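Local coordinates for protein Vng1086c (Halobacterium sp., PDB 2GF4) that is of unknown function but binds calcium and belongs to the uncharacterised UPF0058 family, at residues A[18-21]-A[22-25]. Residues are numbered along the deposited sequence; the frame is centred on the assembly and turned at random.
Sequences DQFL and GFDH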
loop_
_atom_site.group_PDB
_atom_site.type_symbol
_atom_site.label_atom_id
_atom_site.label_comp_id
_atom_site.label_asym_id
_atom_site.label_seq_id
_atom_site.Cartn_x
_atom_site.Cartn_y
_atom_site.Cartn_z
ATOM N N ASP A 18 -0.085 18.686 6.532
ATOM C CA ASP A 18 -0.765 19.944 6.795
ATOM C C ASP A 18 -1.132 20.624 5.502
ATOM O O ASP A 18 -2.229 21.174 5.404
ATOM C CB ASP A 18 0.091 20.785 7.718
ATOM C CG ASP A 18 0.110 20.205 9.130
ATOM O OD1 ASP A 18 -0.850 19.505 9.524
ATOM O OD2 ASP A 18 1.062 20.435 9.881
ATOM N N GLN A 19 -0.234 20.575 4.515
ATOM C CA GLN A 19 -0.462 21.122 3.176
ATOM C C GLN A 19 -1.753 20.482 2.618
ATOM O O GLN A 19 -2.663 21.206 2.217
ATOM C CB GLN A 19 0.710 20.726 2.289
ATOM C CG GLN A 19 0.661 21.414 0.969
ATOM C CD GLN A 19 1.769 21.013 0.030
ATOM O OE1 GLN A 19 2.590 20.139 0.321
ATOM N NE2 GLN A 19 1.782 21.656 -1.113
ATOM N N PHE A 20 -1.821 19.138 2.588
ATOM C CA PHE A 20 -2.984 18.407 2.077
ATOM C C PHE A 20 -4.281 18.800 2.799
ATOM O O PHE A 20 -5.278 19.067 2.126
ATOM C CB PHE A 20 -2.741 16.897 2.237
ATOM C CG PHE A 20 -3.912 16.030 1.860
ATOM C CD1 PHE A 20 -4.075 15.548 0.568
ATOM C CD2 PHE A 20 -4.842 15.663 2.820
ATOM C CE1 PHE A 20 -5.139 14.704 0.267
ATOM C CE2 PHE A 20 -5.895 14.824 2.509
ATOM C CZ PHE A 20 -6.043 14.350 1.239
ATOM N N LEU A 21 -4.261 18.860 4.135
ATOM C CA LEU A 21 -5.468 19.192 4.880
ATOM C C LEU A 21 -5.916 20.593 4.586
ATOM O O LEU A 21 -7.067 20.941 4.838
ATOM C CB LEU A 21 -5.239 18.969 6.367
ATOM C CG LEU A 21 -5.062 17.482 6.723
ATOM C CD1 LEU A 21 -4.593 17.483 8.119
ATOM C CD2 LEU A 21 -6.335 16.653 6.595
ATOM N N GLY A 22 -5.012 21.401 4.038
ATOM C CA GLY A 22 -5.396 22.746 3.668
ATOM C C GLY A 22 -6.067 22.773 2.291
ATOM O O GLY A 22 -6.569 23.828 1.899
ATOM N N PHE A 23 -6.138 21.672 1.557
ATOM C CA PHE A 23 -6.755 21.770 0.237
ATOM C C PHE A 23 -8.273 21.809 0.217
ATOM O O PHE A 23 -8.957 21.624 1.225
ATOM C CB PHE A 23 -6.271 20.634 -0.662
ATOM C CG PHE A 23 -4.810 20.697 -0.999
ATOM C CD1 PHE A 23 -4.116 21.900 -0.985
ATOM C CD2 PHE A 23 -4.134 19.558 -1.360
ATOM C CE1 PHE A 23 -2.770 21.929 -1.305
ATOM C CE2 PHE A 23 -2.803 19.598 -1.674
ATOM C CZ PHE A 23 -2.125 20.778 -1.655
ATOM N N ASP A 24 -8.786 22.095 -0.962
ATOM C CA ASP A 24 -10.203 22.159 -1.177
ATOM C C ASP A 24 -10.820 20.782 -1.187
ATOM O O ASP A 24 -10.325 19.872 -1.858
ATOM C CB ASP A 24 -10.479 22.751 -2.525
ATOM C CG ASP A 24 -11.801 23.421 -2.575
ATOM O OD1 ASP A 24 -12.051 24.234 -1.672
ATOM O OD2 ASP A 24 -12.601 23.170 -3.486
ATOM N N HIS A 25 -11.925 20.632 -0.480
ATOM C CA HIS A 25 -12.608 19.366 -0.499
ATOM C C HIS A 25 -11.766 18.139 -0.396
ATOM O O HIS A 25 -11.823 17.266 -1.265
ATOM C CB HIS A 25 -13.453 19.273 -1.754
ATOM C CG HIS A 25 -14.689 20.112 -1.696
ATOM N ND1 HIS A 25 -14.649 21.476 -1.518
ATOM C CD2 HIS A 25 -15.996 19.776 -1.769
ATOM C CE1 HIS A 25 -15.880 21.946 -1.490
ATOM N NE2 HIS A 25 -16.715 20.935 -1.639
#
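The ring of F23 folds back against the last turn of helix 3-21, laying one face over the backbone of Q19 and F20. The CA of F20 makes a CH-pi contact over this face, 4.2 Å from the ring centroid, and the carbonyl O of Q19 lies over the same face, displaced toward the rim. With its CG beside the backbone N (chi1 -66°), F23 is directed back along the helix, where its CZ meets CG of Q19 at 3.9 Å; the Q19 amide is turned 65° from the ring plane. F23 N donates an almost straight bond to F20 O (2.8 Å, 166°), while G22 N gives a bent hydrogen bond to Q19 O (3.0 Å) and a weak one to D18 O. Replacing F23 by an alanine removes the cover over Q19 O and F20 CA, and the Q19 chain would probably lose the ring it rests on. F20 itself is buried against A65 and M66 of helix 48-71. The G22 side is looser: this residue is exposed, and from it on the chain runs as loop. D24 N hydrogen-bonds OE1 of E5 of the second subunit, which also packs on F23. Bonds of i to i-3 spacing closing the final turn mark a helix C-terminus leading into a loop.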